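Local atomic coordinates of nisin biosynthesis protein NisC (Lactococcus lactis subsp. lactis, PDB entry 2G0D), a protein that catalyses formation of the thioether (lanthionine and methyllanthionine) rings of the lantibiotic nisin, as a cyclase with an alpha-toroid fold and a bound zinc ion. Residues L47-N52 with I390-W395; Y146-N151 with L215-I220; Y288-L293 with D403-G408. All blocks are in the same frame, centred on the assembly; numbering follows the deposited sequence.

Contact 1: residues L47-N52 with I390-W395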
loop_
_atom_site.group_PDB
_atom_site.type_symbol
_atom_site.label_atom_id
_atom_site.label_comp_id
_atom_site.label_asym_id
_atom_site.label_seq_id
_atom_site.Cartn_x
_atom_site.Cartn_y
_atom_site.Cartn_z
ATOM N N LEU A 47 8.276 -18.388 1.972
ATOM C CA LEU A 47 8.061 -19.775 2.358
ATOM C C LEU A 47 9.387 -20.502 2.518
ATOM O O LEU A 47 9.417 -21.728 2.541
ATOM C CB LEU A 47 7.187 -20.475 1.322
ATOM C CG LEU A 47 5.770 -19.941 1.110
ATOM C CD1 LEU A 47 5.073 -20.817 0.071
ATOM C CD2 LEU A 47 4.996 -19.958 2.420
ATOM N N LYS A 48 10.466 -19.729 2.668
ATOM C CA LYS A 48 11.834 -20.242 2.722
ATOM C C LYS A 48 12.087 -21.263 3.842
ATOM O O LYS A 48 12.843 -22.224 3.647
ATOM C CB LYS A 48 12.857 -19.094 2.792
ATOM C CG LYS A 48 14.297 -19.580 2.870
ATOM C CD LYS A 48 15.316 -18.477 2.596
ATOM C CE LYS A 48 16.734 -19.083 2.672
ATOM N NZ LYS A 48 17.847 -18.138 2.323
ATOM N N ASN A 49 11.460 -21.062 5.005
ATOM C CA ASN A 49 11.564 -22.062 6.065
ATOM C C ASN A 49 10.965 -23.413 5.669
ATOM O O ASN A 49 11.360 -24.426 6.238
ATOM C CB ASN A 49 10.958 -21.571 7.396
ATOM C CG ASN A 49 9.479 -21.280 7.293
ATOM O OD1 ASN A 49 9.064 -20.450 6.484
ATOM N ND2 ASN A 49 8.671 -21.960 8.111
ATOM N N LYS A 50 10.030 -23.423 4.705
ATOM C CA LYS A 50 9.259 -24.640 4.345
ATOM C C LYS A 50 10.126 -25.662 3.602
ATOM O O LYS A 50 11.182 -25.316 3.060
ATOM C CB LYS A 50 7.961 -24.296 3.566
ATOM C CG LYS A 50 6.769 -23.834 4.474
ATOM C CD LYS A 50 5.426 -23.442 3.723
ATOM C CE LYS A 50 4.508 -24.623 3.213
ATOM N NZ LYS A 50 4.642 -24.919 1.722
ATOM N N ASP A 51 9.696 -26.923 3.602
ATOM C CA ASP A 51 10.511 -28.008 3.040
ATOM C C ASP A 51 10.816 -27.870 1.547
ATOM O O ASP A 51 11.931 -28.184 1.114
ATOM C CB ASP A 51 9.904 -29.383 3.348
ATOM C CG ASP A 51 10.087 -29.786 4.805
ATOM O OD1 ASP A 51 10.942 -29.180 5.482
ATOM O OD2 ASP A 51 9.375 -30.703 5.279
ATOM N N ASN A 52 9.841 -27.395 0.772
ATOM C CA ASN A 52 10.008 -27.273 -0.682
ATOM C C ASN A 52 10.669 -25.989 -1.148
ATOM O O ASN A 52 10.624 -25.669 -2.337
ATOM C CB ASN A 52 8.671 -27.454 -1.399
ATOM C CG ASN A 52 8.293 -28.902 -1.560
ATOM O OD1 ASN A 52 9.099 -29.806 -1.291
ATOM N ND2 ASN A 52 7.057 -29.142 -2.009
ATOM N N ILE A 390 9.013 -14.425 10.986
ATOM C CA ILE A 390 10.145 -13.805 10.310
ATOM C C ILE A 390 9.767 -13.544 8.839
ATOM O O ILE A 390 9.341 -14.462 8.121
ATOM C CB ILE A 390 11.454 -14.626 10.433
ATOM C CG1 ILE A 390 11.985 -14.566 11.871
ATOM C CG2 ILE A 390 12.548 -14.089 9.483
ATOM C CD1 ILE A 390 13.203 -15.389 12.099
ATOM N N ASN A 391 9.873 -12.275 8.431
ATOM C CA ASN A 391 9.657 -11.877 7.037
ATOM C C ASN A 391 10.950 -11.939 6.295
ATOM O O ASN A 391 11.890 -11.195 6.608
ATOM C CB ASN A 391 9.064 -10.457 6.913
ATOM C CG ASN A 391 7.589 -10.416 7.227
ATOM O OD1 ASN A 391 6.818 -9.832 6.477
ATOM N ND2 ASN A 391 7.177 -11.081 8.314
ATOM N N PHE A 392 10.997 -12.838 5.319
ATOM C CA PHE A 392 12.133 -12.954 4.433
ATOM C C PHE A 392 12.159 -11.814 3.383
ATOM O O PHE A 392 13.218 -11.512 2.836
ATOM C CB PHE A 392 12.099 -14.319 3.740
ATOM C CG PHE A 392 12.193 -15.483 4.693
ATOM C CD1 PHE A 392 13.415 -15.819 5.288
ATOM C CD2 PHE A 392 11.058 -16.239 5.009
ATOM C CE1 PHE A 392 13.502 -16.895 6.183
ATOM C CE2 PHE A 392 11.129 -17.314 5.893
ATOM C CZ PHE A 392 12.355 -17.646 6.488
ATOM N N THR A 393 11.002 -11.178 3.140
ATOM C CA THR A 393 10.868 -10.197 2.061
ATOM C C THR A 393 10.389 -8.874 2.614
ATOM O O THR A 393 10.017 -8.792 3.785
ATOM C CB THR A 393 9.805 -10.637 1.001
ATOM O OG1 THR A 393 8.491 -10.572 1.573
ATOM C CG2 THR A 393 10.059 -12.069 0.489
ATOM N N TYR A 394 10.323 -7.857 1.746
ATOM C CA TYR A 394 9.743 -6.568 2.128
ATOM C C TYR A 394 8.313 -6.383 1.642
ATOM O O TYR A 394 7.883 -5.249 1.399
ATOM C CB TYR A 394 10.645 -5.389 1.673
ATOM C CG TYR A 394 12.034 -5.413 2.286
ATOM C CD1 TYR A 394 12.309 -4.736 3.469
ATOM C CD2 TYR A 394 13.056 -6.148 1.692
ATOM C CE1 TYR A 394 13.599 -4.773 4.054
ATOM C CE2 TYR A 394 14.336 -6.218 2.256
ATOM C CZ TYR A 394 14.602 -5.526 3.431
ATOM O OH TYR A 394 15.885 -5.579 3.949
ATOM N N TRP A 395 7.565 -7.470 1.494
ATOM C CA TRP A 395 6.199 -7.384 0.929
ATOM C C TRP A 395 5.298 -6.369 1.620
ATOM O O TRP A 395 4.483 -5.710 0.962
ATOM C CB TRP A 395 5.485 -8.748 0.908
ATOM C CG TRP A 395 5.059 -9.308 2.259
ATOM C CD1 TRP A 395 5.867 -9.944 3.183
ATOM C CD2 TRP A 395 3.725 -9.349 2.803
ATOM N NE1 TRP A 395 5.115 -10.356 4.252
ATOM C CE2 TRP A 395 3.806 -10.007 4.054
ATOM C CE3 TRP A 395 2.465 -8.893 2.352
ATOM C CZ2 TRP A 395 2.679 -10.221 4.871
ATOM C CZ3 TRP A 395 1.346 -9.111 3.163
ATOM C CH2 TRP A 395 1.465 -9.760 4.416
#
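F392 lays the face of its phenyl ring against K48 and turns one edge to N49, a small surface contact that shows how a single aromatic ring can bridge two irregular loops. From the CB of F392 the side chain leaves with CG beside its own backbone N and anti to the carbonyl carbon (chi1 -62°), which carries the ring out to the turn running from L47 to K50. Beyond CB, the ring atoms CG to CZ share one neighbour: CB of K48 stands 3.8 Å from the ring centroid and only 4° off the normal, a nearly ideal CH-pi contact. On that same side of the ring, out past its CZ end, the backbone N of N49 lies 3.8 Å from CZ of F392. At the edge, close to the ring plane, OD1 of N49 is 3.8 Å from CE2 of F392. The amide of N49 is tilted by 18° from the ring plane. K48 takes part through the root of its side chain, and its extended chain then carries the amine away from the ring. The F392 loop is fastened to E46, the residue just before L47, whose carboxylate accepts from the backbone N of F392 and is hydrogen-bonded to OG1 of T393. The two segments themselves thus meet by dispersion and weak CH-pi attraction, while the hydrogen bonds that hold the F392 loop go to E46.

Contact 2: residues Y146-N151 with L215-I220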
loop_
_atom_site.group_PDB
_atom_site.type_symbol
_atom_site.label_atom_id
_atom_site.label_comp_id
_atom_site.label_asym_id
_atom_site.label_seq_id
_atom_site.Cartn_x
_atom_site.Cartn_y
_atom_site.Cartn_z
ATOM N N TYR A 146 8.934 2.140 -1.413
ATOM C CA TYR A 146 10.047 1.312 -1.866
ATOM C C TYR A 146 11.394 2.027 -1.716
ATOM O O TYR A 146 12.334 1.452 -1.147
ATOM C CB TYR A 146 9.880 0.833 -3.325
ATOM C CG TYR A 146 11.188 0.284 -3.882
ATOM C CD1 TYR A 146 11.664 -0.974 -3.496
ATOM C CD2 TYR A 146 11.959 1.034 -4.763
ATOM C CE1 TYR A 146 12.887 -1.464 -3.974
ATOM C CE2 TYR A 146 13.193 0.560 -5.242
ATOM C CZ TYR A 146 13.659 -0.684 -4.832
ATOM O OH TYR A 146 14.870 -1.165 -5.320
ATOM N N LEU A 147 11.492 3.262 -2.215
ATOM C CA LEU A 147 12.777 4.010 -2.180
ATOM C C LEU A 147 13.372 4.110 -0.789
ATOM O O LEU A 147 14.577 3.947 -0.643
ATOM C CB LEU A 147 12.668 5.404 -2.836
ATOM C CG LEU A 147 12.410 5.391 -4.357
ATOM C CD1 LEU A 147 12.076 6.816 -4.854
ATOM C CD2 LEU A 147 13.585 4.806 -5.142
ATOM N N LEU A 148 12.513 4.315 0.232
ATOM C CA LEU A 148 12.956 4.492 1.619
ATOM C C LEU A 148 13.598 3.258 2.281
ATOM O O LEU A 148 14.214 3.364 3.354
ATOM C CB LEU A 148 11.819 5.049 2.491
ATOM C CG LEU A 148 11.458 6.507 2.169
ATOM C CD1 LEU A 148 10.107 6.847 2.778
ATOM C CD2 LEU A 148 12.544 7.507 2.647
ATOM N N LEU A 149 13.492 2.114 1.623
ATOM C CA LEU A 149 14.222 0.909 2.014
ATOM C C LEU A 149 15.671 0.892 1.513
ATOM O O LEU A 149 16.443 0.048 1.941
ATOM C CB LEU A 149 13.513 -0.337 1.453
ATOM C CG LEU A 149 12.136 -0.698 2.040
ATOM C CD1 LEU A 149 11.562 -1.851 1.222
ATOM C CD2 LEU A 149 12.247 -1.060 3.558
ATOM N N ILE A 150 16.016 1.767 0.568
ATOM C CA ILE A 150 17.390 1.827 0.086
ATOM C C ILE A 150 18.180 2.820 0.936
ATOM O O ILE A 150 17.840 4.002 0.998
ATOM C CB ILE A 150 17.472 2.245 -1.417
ATOM C CG1 ILE A 150 16.538 1.402 -2.300
ATOM C CG2 ILE A 150 18.899 2.152 -1.925
ATOM C CD1 ILE A 150 16.378 1.984 -3.704
ATOM N N ASN A 151 19.247 2.343 1.572
ATOM C CA ASN A 151 20.070 3.213 2.426
ATOM C C ASN A 151 21.180 3.973 1.686
ATOM O O ASN A 151 21.795 4.867 2.240
ATOM C CB ASN A 151 20.628 2.442 3.633
ATOM C CG ASN A 151 19.529 1.843 4.509
ATOM O OD1 ASN A 151 19.539 0.645 4.781
ATOM N ND2 ASN A 151 18.576 2.664 4.937
ATOM N N LEU A 215 4.785 10.564 4.362
ATOM C CA LEU A 215 5.528 11.676 4.988
ATOM C C LEU A 215 5.975 11.427 6.420
ATOM O O LEU A 215 7.061 11.882 6.813
ATOM C CB LEU A 215 4.734 12.976 4.934
ATOM C CG LEU A 215 4.462 13.487 3.516
ATOM C CD1 LEU A 215 3.525 14.684 3.599
ATOM C CD2 LEU A 215 5.749 13.846 2.731
ATOM N N ALA A 216 5.132 10.747 7.201
ATOM C CA ALA A 216 5.491 10.351 8.551
ATOM C C ALA A 216 6.647 9.344 8.503
ATOM O O ALA A 216 7.631 9.479 9.237
ATOM C CB ALA A 216 4.277 9.742 9.273
ATOM N N TYR A 217 6.506 8.329 7.640
ATOM C CA TYR A 217 7.554 7.308 7.472
ATOM C C TYR A 217 8.866 7.921 7.007
ATOM O O TYR A 217 9.885 7.603 7.574
ATOM C CB TYR A 217 7.111 6.181 6.534
ATOM C CG TYR A 217 8.102 5.029 6.371
ATOM C CD1 TYR A 217 8.556 4.299 7.476
ATOM C CD2 TYR A 217 8.562 4.651 5.101
ATOM C CE1 TYR A 217 9.444 3.234 7.325
ATOM C CE2 TYR A 217 9.440 3.576 4.952
ATOM C CZ TYR A 217 9.861 2.877 6.053
ATOM O OH TYR A 217 10.743 1.830 5.894
ATOM N N ALA A 218 8.832 8.800 6.002
ATOM C CA ALA A 218 10.006 9.605 5.585
ATOM C C ALA A 218 10.677 10.338 6.746
ATOM O O ALA A 218 11.883 10.242 6.895
ATOM C CB ALA A 218 9.630 10.606 4.464
ATOM N N HIS A 219 9.904 11.042 7.584
ATOM C CA HIS A 219 10.460 11.670 8.791
ATOM C C HIS A 219 11.231 10.712 9.715
ATOM O O HIS A 219 12.358 11.006 10.087
ATOM C CB HIS A 219 9.405 12.427 9.598
ATOM C CG HIS A 219 9.951 13.044 10.854
ATOM N ND1 HIS A 219 9.601 12.606 12.116
ATOM C CD2 HIS A 219 10.849 14.043 11.041
ATOM C CE1 HIS A 219 10.237 13.329 13.023
ATOM N NE2 HIS A 219 11.000 14.206 12.395
ATOM N N ILE A 220 10.642 9.567 10.078
ATOM C CA ILE A 220 11.351 8.627 10.948
ATOM C C ILE A 220 12.584 8.041 10.251
ATOM O O ILE A 220 13.551 7.662 10.917
ATOM C CB ILE A 220 10.444 7.484 11.554
ATOM C CG1 ILE A 220 9.925 6.520 10.480
ATOM C CG2 ILE A 220 9.353 8.044 12.470
ATOM C CD1 ILE A 220 10.795 5.280 10.354
#
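L148 drives its side chain along the ring of Y217 and ends against the backbone of A218, and in these few atoms the close packing of the contact is concentrated. CD1 of L148 approaches CD2 of Y217 to 3.6 Å, and CB of L148 is 3.7 Å from CE2 of Y217, so the leucine follows one side of the phenol over two successive ring atoms, meeting it obliquely. The two side chains slide past each other in opposite directions, each reaching toward the root of the other. This lets CD1 of L148 come within 3.9 Å of CA of A218, where the short alanine side chain leaves room for a methyl group to settle on the helix. Y217 extends toward L148 because its CG is anti to the backbone N (chi1 -176°). Within the alpha toroid of this lantibiotic cyclase, a barrel built from layered helices, the turn L147 to I150, where helix 140-147 gives way, rests on helix 208-221. I163 of helix 156-168 also touches A218. The other part of the contact is looser, and L149, which makes it, is partly exposed. L149 meets Y217 at about a right angle, with CD2 of L149 4.0 Å from the phenol oxygen OH, and it also leans on L90 and Q397. That oxygen is held by D404, near the C terminus, through a hydrogen bond to OD2, while the ring of Y217 stacks on F402.

Contact 3: residues Y288-L293 with D403-G408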
loop_
_atom_site.group_PDB
_atom_site.type_symbol
_atom_site.label_atom_id
_atom_site.label_comp_id
_atom_site.label_asym_id
_atom_site.label_seq_id
_atom_site.Cartn_x
_atom_site.Cartn_y
_atom_site.Cartn_z
ATOM N N TYR A 288 -2.924 7.769 11.660
ATOM C CA TYR A 288 -2.923 8.271 13.021
ATOM C C TYR A 288 -1.794 7.587 13.811
ATOM O O TYR A 288 -1.134 8.201 14.663
ATOM C CB TYR A 288 -4.284 8.022 13.676
ATOM C CG TYR A 288 -5.366 9.046 13.331
ATOM C CD1 TYR A 288 -5.644 10.107 14.209
ATOM C CD2 TYR A 288 -6.110 8.962 12.143
ATOM C CE1 TYR A 288 -6.627 11.067 13.919
ATOM C CE2 TYR A 288 -7.114 9.920 11.848
ATOM C CZ TYR A 288 -7.365 10.961 12.755
ATOM O OH TYR A 288 -8.336 11.916 12.505
ATOM N N LEU A 289 -1.575 6.317 13.501
ATOM C CA LEU A 289 -0.571 5.526 14.158
ATOM C C LEU A 289 0.792 6.144 13.829
ATOM O O LEU A 289 1.535 6.542 14.731
ATOM C CB LEU A 289 -0.663 4.064 13.654
ATOM C CG LEU A 289 0.430 3.135 14.170
ATOM C CD1 LEU A 289 0.355 3.131 15.721
ATOM C CD2 LEU A 289 0.327 1.738 13.600
ATOM N N TYR A 290 1.095 6.216 12.524
ATOM C CA TYR A 290 2.359 6.723 12.033
ATOM C C TYR A 290 2.577 8.197 12.368
ATOM O O TYR A 290 3.673 8.579 12.783
ATOM C CB TYR A 290 2.486 6.487 10.530
ATOM C CG TYR A 290 2.519 5.006 10.104
ATOM C CD1 TYR A 290 3.067 4.012 10.938
ATOM C CD2 TYR A 290 2.045 4.627 8.862
ATOM C CE1 TYR A 290 3.114 2.666 10.532
ATOM C CE2 TYR A 290 2.077 3.293 8.448
ATOM C CZ TYR A 290 2.615 2.327 9.279
ATOM O OH TYR A 290 2.617 1.017 8.855
ATOM N N GLY A 291 1.547 9.022 12.174
ATOM C CA GLY A 291 1.586 10.446 12.596
ATOM C C GLY A 291 1.872 10.586 14.080
ATOM O O GLY A 291 2.760 11.358 14.491
ATOM N N GLY A 292 1.148 9.813 14.886
ATOM C CA GLY A 292 1.317 9.804 16.336
ATOM C C GLY A 292 2.703 9.400 16.799
ATOM O O GLY A 292 3.258 10.011 17.731
ATOM N N LEU A 293 3.259 8.362 16.180
ATOM C CA LEU A 293 4.624 7.938 16.501
ATOM C C LEU A 293 5.643 8.943 15.958
ATOM O O LEU A 293 6.584 9.282 16.674
ATOM C CB LEU A 293 4.936 6.512 16.027
ATOM C CG LEU A 293 4.043 5.390 16.604
ATOM C CD1 LEU A 293 4.227 4.068 15.800
ATOM C CD2 LEU A 293 4.248 5.167 18.104
ATOM N N ASP A 403 7.376 -2.230 9.525
ATOM C CA ASP A 403 7.880 -3.007 10.655
ATOM C C ASP A 403 9.071 -2.340 11.302
ATOM O O ASP A 403 9.334 -2.577 12.487
ATOM C CB ASP A 403 8.315 -4.423 10.244
ATOM C CG ASP A 403 7.139 -5.352 9.942
ATOM O OD1 ASP A 403 5.945 -4.928 10.045
ATOM O OD2 ASP A 403 7.427 -6.515 9.561
ATOM N N ASP A 404 9.767 -1.496 10.535
ATOM C CA ASP A 404 10.957 -0.751 11.005
ATOM C C ASP A 404 10.671 0.660 11.507
ATOM O O ASP A 404 11.611 1.420 11.782
ATOM C CB ASP A 404 11.999 -0.666 9.880
ATOM C CG ASP A 404 11.490 0.131 8.659
ATOM O OD1 ASP A 404 10.255 0.203 8.423
ATOM O OD2 ASP A 404 12.333 0.671 7.909
ATOM N N PHE A 405 9.391 1.000 11.651
ATOM C CA PHE A 405 8.984 2.348 11.970
ATOM C C PHE A 405 9.665 2.877 13.249
ATOM O O PHE A 405 9.871 4.084 13.391
ATOM C CB PHE A 405 7.443 2.455 12.113
ATOM C CG PHE A 405 6.919 3.855 11.892
ATOM C CD1 PHE A 405 6.580 4.293 10.608
ATOM C CD2 PHE A 405 6.793 4.752 12.958
ATOM C CE1 PHE A 405 6.127 5.623 10.377
ATOM C CE2 PHE A 405 6.341 6.063 12.737
ATOM C CZ PHE A 405 6.026 6.500 11.433
ATOM N N LEU A 406 9.982 1.980 14.178
ATOM C CA LEU A 406 10.559 2.387 15.460
ATOM C C LEU A 406 11.982 1.893 15.599
ATOM O O LEU A 406 12.520 1.868 16.694
ATOM C CB LEU A 406 9.693 1.927 16.645
ATOM C CG LEU A 406 8.281 2.525 16.699
ATOM C CD1 LEU A 406 7.338 1.659 17.587
ATOM C CD2 LEU A 406 8.304 3.994 17.153
ATOM N N LYS A 407 12.585 1.483 14.482
ATOM C CA LYS A 407 13.993 1.076 14.493
ATOM C C LYS A 407 14.914 2.267 14.272
ATOM O O LYS A 407 16.132 2.167 14.469
ATOM C CB LYS A 407 14.260 -0.005 13.443
ATOM C CG LYS A 407 13.507 -1.316 13.669
ATOM C CD LYS A 407 13.674 -1.837 15.072
ATOM C CE LYS A 407 12.838 -3.088 15.260
ATOM N NZ LYS A 407 13.073 -3.673 16.591
ATOM N N GLY A 408 14.336 3.395 13.865
ATOM C CA GLY A 408 15.095 4.647 13.771
ATOM C C GLY A 408 15.584 4.965 12.368
ATOM O O GLY A 408 14.810 4.855 11.374
#
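F405 lies as a flat bump over a shallow depression made by Y290 and L293, and in this way the C-terminal segment of the alpha toroid packs on the side of its helix 281-294. Y290 and L293 are three residues apart on the helix, so their side chains emerge on neighbouring turns and together form one surface, across which the phenyl ring is laid. Y290 lies under one part of the ring face. The rings of Y290 and F405 form an offset stack, with centroids 4.6 Å apart and planes inclined by 17°. The displacement sets CD1 of Y290 over the face of F405, 3.5 Å above its plane and toward the rim. L293 is on that same side of the ring but farther out, toward CE2 and CD2: its CB packs obliquely, 3.6 Å from CE2 of F405. With CG roughly anti to the backbone N (chi1 -157°), the ring of F405 reaches across to helix 281-294. Y217 and I220 of helix 208-221 also touch F405, with the Y217 backbone on the side away from Y290, so F405 lies between two helices. Y290 is itself fixed at its far end, where OH is hydrogen-bonded to O of L400 and the backbone N of F402; both the ring and the phenol oxygen thus engage the tail. Helix 281-294 begins just after C278, a ligand of the zinc ion with C324 and H325, so the tail docks on the helix that follows this ligand. At the more exposed margin L406 adds a lighter touch, CD2 of L406 lying 4.3 Å from CD1 of L293. Beyond the outer end of the ring, CZ of F405 stands 3.4 Å from O of Y290.

Read from the N terminus, the chain first lays down the turn at 47-52, which waits for its partner until 390-395 and so closes a loop of well over three hundred residues. Within that loop contact 2 opens at 146-151 and closes at 215-220, joining helix 140-147 to helix 208-221. Contact 3 follows in series: 288-293 also lies inside the long loop, but 403-408 lies beyond it, so contacts 1 and 3 cross. The C-terminal region after helix 376-387 thus reaches first the turn after helix 37-45 and then helix 281-294. Contacts 2 and 3 adjoin through helix 208-221, while Y394 of contact 1 packs on L149 of contact 2.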